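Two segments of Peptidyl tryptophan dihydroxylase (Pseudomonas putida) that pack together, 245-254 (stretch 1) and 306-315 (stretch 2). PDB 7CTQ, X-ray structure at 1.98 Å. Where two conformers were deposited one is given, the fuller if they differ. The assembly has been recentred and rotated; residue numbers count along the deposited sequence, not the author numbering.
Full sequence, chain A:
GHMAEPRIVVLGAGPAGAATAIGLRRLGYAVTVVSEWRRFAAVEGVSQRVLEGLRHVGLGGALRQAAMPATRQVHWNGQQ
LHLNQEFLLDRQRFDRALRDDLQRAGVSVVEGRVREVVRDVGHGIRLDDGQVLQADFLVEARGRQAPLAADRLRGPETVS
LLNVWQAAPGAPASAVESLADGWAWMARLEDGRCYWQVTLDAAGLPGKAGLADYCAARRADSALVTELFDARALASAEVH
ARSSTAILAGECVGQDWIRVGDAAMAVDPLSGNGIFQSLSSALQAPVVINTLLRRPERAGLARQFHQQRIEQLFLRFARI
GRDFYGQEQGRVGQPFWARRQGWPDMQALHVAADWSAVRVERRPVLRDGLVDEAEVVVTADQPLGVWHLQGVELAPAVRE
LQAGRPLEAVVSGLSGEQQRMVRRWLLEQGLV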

ATOM      1  N   THR A 245      -8.356   7.666  -6.417  1.00 39.27           N
ATOM      2  CA  THR A 245      -8.452   8.546  -5.256  1.00 35.80           C
ATOM      3  C   THR A 245      -7.758   7.926  -4.042  1.00 31.19           C
ATOM      4  O   THR A 245      -7.841   6.712  -3.808  1.00 31.73           O
ATOM      5  CB  THR A 245      -9.934   8.798  -4.941  1.00 34.54           C
ATOM      6  OG1 THR A 245     -10.585   9.408  -6.071  1.00 35.39           O
ATOM      7  CG2 THR A 245     -10.095   9.669  -3.698  1.00 33.46           C
ATOM      8  N   ALA A 246      -7.087   8.765  -3.255  1.00 35.03           N
ATOM      9  CA  ALA A 246      -6.539   8.319  -1.975  1.00 38.59           C
ATOM     10  C   ALA A 246      -7.676   8.019  -0.997  1.00 31.43           C
ATOM     11  O   ALA A 246      -8.478   8.903  -0.684  1.00 35.63           O
ATOM     12  CB  ALA A 246      -5.600   9.387  -1.411  1.00 33.19           C
ATOM     13  N   ILE A 247      -7.750   6.781  -0.510  1.00 32.48           N
ATOM     14  CA  ILE A 247      -8.856   6.326   0.327  1.00 33.35           C
ATOM     15  C   ILE A 247      -8.315   5.556   1.528  1.00 37.30           C
ATOM     16  O   ILE A 247      -7.591   4.564   1.366  1.00 30.12           O
ATOM     17  CB  ILE A 247      -9.839   5.439  -0.455  1.00 33.35           C
ATOM     18  CG1 ILE A 247     -10.493   6.245  -1.585  1.00 35.54           C
ATOM     19  CG2 ILE A 247     -10.865   4.829   0.503  1.00 33.76           C
ATOM     20  CD1 ILE A 247     -11.196   5.373  -2.639  1.00 46.01           C
ATOM     21  N   LEU A 248      -8.701   5.982   2.728  1.00 28.11           N
ATOM     22  CA  LEU A 248      -8.490   5.196   3.930  1.00 31.90           C
ATOM     23  C   LEU A 248      -9.835   4.614   4.340  1.00 33.31           C
ATOM     24  O   LEU A 248     -10.804   5.359   4.502  1.00 38.03           O
ATOM     25  CB  LEU A 248      -7.900   6.063   5.049  1.00 29.07           C
ATOM     26  CG  LEU A 248      -7.669   5.449   6.429  1.00 35.89           C
ATOM     27  CD1 LEU A 248      -6.634   4.332   6.427  1.00 27.39           C
ATOM     28  CD2 LEU A 248      -7.260   6.585   7.397  1.00 30.41           C
ATOM     29  N   ALA A 249      -9.892   3.293   4.507  1.00 31.98           N
ATOM     30  CA  ALA A 249     -11.163   2.623   4.757  1.00 39.89           C
ATOM     31  C   ALA A 249     -11.747   2.993   6.117  1.00 41.78           C
ATOM     32  O   ALA A 249     -11.033   3.065   7.118  1.00 35.76           O
ATOM     33  CB  ALA A 249     -10.983   1.109   4.673  1.00 38.83           C
ATOM     34  N   GLY A 250     -13.071   3.174   6.155  1.00 51.18           N
ATOM     35  CA  GLY A 250     -13.732   3.504   7.411  1.00 53.28           C
ATOM     36  C   GLY A 250     -13.521   2.453   8.486  1.00 55.72           C
ATOM     37  O   GLY A 250     -13.181   2.778   9.627  1.00 49.49           O
ATOM     38  N   GLU A 251     -13.726   1.178   8.138  1.00 49.32           N
ATOM     39  CA  GLU A 251     -13.498   0.051   9.038  1.00 51.05           C
ATOM     40  C   GLU A 251     -12.494  -0.889   8.390  1.00 51.37           C
ATOM     41  O   GLU A 251     -12.613  -1.191   7.201  1.00 48.84           O
ATOM     42  CB  GLU A 251     -14.798  -0.709   9.326  1.00 51.46           C
ATOM     43  CG  GLU A 251     -15.877   0.125   9.975  1.00 65.93           C
ATOM     44  CD  GLU A 251     -15.368   0.863  11.192  1.00 74.53           C
ATOM     45  OE1 GLU A 251     -14.693   0.219  12.029  1.00 76.47           O
ATOM     46  OE2 GLU A 251     -15.634   2.084  11.305  1.00 76.84           O
ATOM     47  N   CYS A 252     -11.520  -1.373   9.155  0.62 45.65           N
ATOM     48  CA  CYS A 252     -10.539  -2.273   8.567  0.62 41.92           C
ATOM     49  C   CYS A 252     -10.276  -3.538   9.371  0.62 38.02           C
ATOM     50  O   CYS A 252      -9.435  -4.342   8.951  0.62 35.95           O
ATOM     51  CB  CYS A 252      -9.208  -1.542   8.332  0.62 41.16           C
ATOM     52  SG  CYS A 252      -8.559  -0.703   9.774  0.62 39.35           S
ATOM     53  N   VAL A 253     -10.955  -3.743  10.498  1.00 34.56           N
ATOM     54  CA  VAL A 253     -10.781  -4.973  11.268  1.00 39.88           C
ATOM     55  C   VAL A 253     -11.993  -5.170  12.177  1.00 40.64           C
ATOM     56  O   VAL A 253     -12.540  -4.213  12.728  1.00 43.50           O
ATOM     57  CB  VAL A 253      -9.450  -4.948  12.062  1.00 38.88           C
ATOM     58  CG1 VAL A 253      -9.379  -3.715  12.961  1.00 42.47           C
ATOM     59  CG2 VAL A 253      -9.257  -6.232  12.859  1.00 39.43           C
ATOM     60  N   GLY A 254     -12.398  -6.433  12.333  1.00 41.56           N
ATOM     61  CA  GLY A 254     -13.510  -6.829  13.179  1.00 36.30           C
ATOM     62  C   GLY A 254     -13.129  -7.942  14.137  1.00 49.91           C
ATOM     63  O   GLY A 254     -11.944  -8.270  14.279  1.00 43.39           O
ATOM     64  N   HIS A 306      -4.279  -2.576  14.470  1.00 29.12           N
ATOM     65  CA  HIS A 306      -4.348  -2.579  13.012  1.00 30.34           C
ATOM     66  C   HIS A 306      -4.867  -1.250  12.461  1.00 33.47           C
ATOM     67  O   HIS A 306      -4.301  -0.709  11.507  1.00 32.78           O
ATOM     68  CB  HIS A 306      -5.224  -3.736  12.517  1.00 31.45           C
ATOM     69  CG  HIS A 306      -5.138  -3.957  11.039  1.00 29.53           C
ATOM     70  ND1 HIS A 306      -3.957  -4.284  10.405  1.00 36.21           N
ATOM     71  CD2 HIS A 306      -6.082  -3.890  10.069  1.00 29.16           C
ATOM     72  CE1 HIS A 306      -4.178  -4.402   9.105  1.00 30.03           C
ATOM     73  NE2 HIS A 306      -5.462  -4.178   8.878  1.00 35.69           N
ATOM     74  N   GLN A 307      -5.958  -0.729  13.033  0.57 32.65           N
ATOM     75  CA  GLN A 307      -6.514   0.536  12.559  0.57 30.90           C
ATOM     76  C   GLN A 307      -5.466   1.637  12.587  0.57 28.34           C
ATOM     77  O   GLN A 307      -5.253   2.338  11.594  0.57 26.79           O
ATOM     78  CB  GLN A 307      -7.704   0.952  13.423  0.57 34.01           C
ATOM     79  CG  GLN A 307      -8.993   0.227  13.163  0.57 39.58           C
ATOM     80  CD  GLN A 307      -9.871   0.216  14.393  0.57 39.67           C
ATOM     81  OE1 GLN A 307     -10.024   1.234  15.070  0.57 47.84           O
ATOM     82  NE2 GLN A 307     -10.412  -0.950  14.720  0.57 30.37           N
ATOM     83  N   GLN A 308      -4.809   1.807  13.731  1.00 28.46           N
ATOM     84  CA  GLN A 308      -3.878   2.918  13.887  1.00 32.07           C
ATOM     85  C   GLN A 308      -2.640   2.754  13.010  1.00 31.98           C
ATOM     86  O   GLN A 308      -2.136   3.742  12.460  1.00 29.49           O
ATOM     87  CB  GLN A 308      -3.511   3.061  15.362  1.00 26.14           C
ATOM     88  CG  GLN A 308      -4.737   3.386  16.214  1.00 29.27           C
ATOM     89  CD  GLN A 308      -4.373   3.647  17.659  1.00 34.75           C
ATOM     90  OE1 GLN A 308      -3.478   3.013  18.202  1.00 32.87           O
ATOM     91  NE2 GLN A 308      -5.052   4.599  18.281  1.00 43.79           N
ATOM     92  N   ARG A 309      -2.140   1.527  12.849  1.00 27.33           N
ATOM     93  CA  ARG A 309      -1.050   1.304  11.902  1.00 29.65           C
ATOM     94  C   ARG A 309      -1.475   1.677  10.483  1.00 28.62           C
ATOM     95  O   ARG A 309      -0.764   2.407   9.779  1.00 27.87           O
ATOM     96  CB  ARG A 309      -0.575  -0.155  11.958  1.00 30.07           C
ATOM     97  CG  ARG A 309       0.399  -0.523  10.818  1.00 32.15           C
ATOM     98  CD  ARG A 309       1.016  -1.928  10.962  1.00 31.36           C
ATOM     99  NE  ARG A 309       1.773  -2.317   9.766  1.00 33.88           N
ATOM    100  CZ  ARG A 309       3.014  -1.902   9.505  1.00 39.30           C
ATOM    101  NH1 ARG A 309       3.636  -1.089  10.352  1.00 33.01           N
ATOM    102  NH2 ARG A 309       3.637  -2.296   8.402  1.00 33.66           N
ATOM    103  N   ILE A 310      -2.643   1.185  10.045  1.00 32.78           N
ATOM    104  CA  ILE A 310      -3.112   1.466   8.688  1.00 26.88           C
ATOM    105  C   ILE A 310      -3.253   2.969   8.465  1.00 30.87           C
ATOM    106  O   ILE A 310      -2.873   3.495   7.413  1.00 30.51           O
ATOM    107  CB  ILE A 310      -4.446   0.735   8.417  1.00 31.22           C
ATOM    108  CG1 ILE A 310      -4.252  -0.786   8.386  1.00 29.73           C
ATOM    109  CG2 ILE A 310      -5.061   1.215   7.127  1.00 33.85           C
ATOM    110  CD1 ILE A 310      -3.150  -1.245   7.471  1.00 34.06           C
ATOM    111  N   GLU A 311      -3.812   3.687   9.444  1.00 30.79           N
ATOM    112  CA  GLU A 311      -3.987   5.123   9.266  1.00 29.21           C
ATOM    113  C   GLU A 311      -2.636   5.834   9.177  1.00 29.34           C
ATOM    114  O   GLU A 311      -2.431   6.688   8.301  1.00 30.39           O
ATOM    115  CB  GLU A 311      -4.849   5.689  10.397  1.00 31.77           C
ATOM    116  CG  GLU A 311      -4.948   7.210  10.367  1.00 36.15           C
ATOM    117  CD  GLU A 311      -6.156   7.752  11.118  1.00 56.74           C
ATOM    118  OE1 GLU A 311      -6.317   8.988  11.143  1.00 52.66           O
ATOM    119  OE2 GLU A 311      -6.946   6.953  11.677  1.00 55.42           O
ATOM    120  N   GLN A 312      -1.685   5.473  10.045  1.00 28.90           N
ATOM    121  CA  GLN A 312      -0.375   6.117   9.974  1.00 33.40           C
ATOM    122  C   GLN A 312       0.347   5.795   8.661  1.00 35.32           C
ATOM    123  O   GLN A 312       0.978   6.680   8.059  1.00 26.30           O
ATOM    124  CB  GLN A 312       0.469   5.730  11.185  1.00 33.44           C
ATOM    125  CG  GLN A 312      -0.068   6.330  12.474  1.00 34.16           C
ATOM    126  CD  GLN A 312      -0.218   7.853  12.410  1.00 44.66           C
ATOM    127  OE1 GLN A 312      -1.326   8.396  12.524  1.00 46.37           O
ATOM    128  NE2 GLN A 312       0.892   8.541  12.203  1.00 37.91           N
ATOM    129  N   LEU A 313       0.261   4.541   8.189  1.00 30.81           N
ATOM    130  CA  LEU A 313       0.820   4.206   6.879  1.00 31.13           C
ATOM    131  C   LEU A 313       0.198   5.072   5.786  1.00 30.92           C
ATOM    132  O   LEU A 313       0.913   5.705   4.997  1.00 32.30           O
ATOM    133  CB  LEU A 313       0.613   2.713   6.562  1.00 31.08           C
ATOM    134  CG  LEU A 313       1.434   1.626   7.276  1.00 39.29           C
ATOM    135  CD1 LEU A 313       0.965   0.237   6.836  1.00 35.41           C
ATOM    136  CD2 LEU A 313       2.934   1.753   7.036  1.00 33.33           C
ATOM    137  N   PHE A 314      -1.140   5.118   5.736  1.00 30.56           N
ATOM    138  CA  PHE A 314      -1.849   5.930   4.747  1.00 29.06           C
ATOM    139  C   PHE A 314      -1.342   7.359   4.740  1.00 32.59           C
ATOM    140  O   PHE A 314      -1.030   7.922   3.684  1.00 27.33           O
ATOM    141  CB  PHE A 314      -3.351   5.917   5.042  1.00 32.11           C
ATOM    142  CG  PHE A 314      -4.159   6.860   4.176  1.00 33.31           C
ATOM    143  CD1 PHE A 314      -4.543   6.493   2.881  1.00 30.34           C
ATOM    144  CD2 PHE A 314      -4.546   8.104   4.656  1.00 27.11           C
ATOM    145  CE1 PHE A 314      -5.294   7.354   2.104  1.00 32.51           C
ATOM    146  CE2 PHE A 314      -5.286   8.971   3.881  1.00 31.04           C
ATOM    147  CZ  PHE A 314      -5.659   8.601   2.599  1.00 31.56           C
ATOM    148  N   LEU A 315      -1.256   7.966   5.919  1.00 33.38           N
ATOM    149  CA  LEU A 315      -0.846   9.359   5.988  1.00 28.55           C
ATOM    150  C   LEU A 315       0.596   9.529   5.538  1.00 27.79           C
ATOM    151  O   LEU A 315       0.928  10.524   4.873  1.00 30.24           O
ATOM    152  CB  LEU A 315      -1.043   9.892   7.411  1.00 28.31           C
ATOM    153  CG  LEU A 315      -2.506  10.133   7.798  1.00 29.97           C
ATOM    154  CD1 LEU A 315      -2.618  10.554   9.257  1.00 37.85           C
ATOM    155  CD2 LEU A 315      -3.153  11.190   6.888  1.00 33.78           C
TER

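How do the two backbones lie against each other? Residues 306-315 form one stretch of a longer helix, held by i to i+4 bonds such as Phe-314 N to Ile-310 O at 2.9 Å, while stretch 1 contains a short strand, 247-249, with loop or turn before it and just after it. Strand and helix run antiparallel, at 178°, and their axes come within 9.2 Å. The register follows that direction: Leu-248 lies across from Phe-314, with their CA atoms 6.7 Å apart, and farther along stretch 1 Cys-252 lies across from Gln-307, CA to CA 6.3 Å. No hydrogen bond crosses between the stretches, so the contact, which buries 514 Å², rests on packing.

What does Leu-248 do at the strand end of the contact? Its CA-to-CB bond points toward the helix, and it gives up more surface than any other residue here. Its CB sits over one face of the Phe-314 ring, 3.8 Å from the centroid and only 6° off the normal, a CH-pi contact that is almost perfectly centred. Beyond CB the side chain reaches back along the helix by one turn: Leu-248 CD1 meets Ile-310 CG2 at 3.6 Å, and Leu-248 CD2 meets Glu-311 CG at 3.8 Å. The second of these is a contact with the aliphatic part of the glutamate, whose carboxylate atom OE2 is hydrogen-bonded elsewhere in the structure.

How does the rest of the Phe-314 ring meet stretch 1? The CA-to-CB bond of Phe-314 points toward stretch 1, and with chi1 at 173° (t) ring atom CE1 lies against its main chain. Phe-314 CE1 lies 3.6 Å from Ile-247 C and 4.1 Å from Ala-246 CB. Ile-247 therefore takes part through its backbone; its CA-to-CB bond points away, as expected for the neighbour of an inward-facing residue in a strand.

What fills the other end, where Cys-252 and Val-253 face the helix? Cys-252, in the p rotamer of the conformer given, places SG 3.5 Å from Gln-307 CG. The same sulfur lies 5.0 Å from the centroid of the His-306 ring, obliquely, at 58° off the normal. Cys-252 O approaches that ring at its edge, 3.6 Å from His-306 CD2, a carbon. Gln-307 starts out sideways, but its end comes nearer stretch 1, and its NE2 reaches 3.4 Å from Val-253 CG1. A polar group thus packs against a methyl here without a hydrogen bond between them.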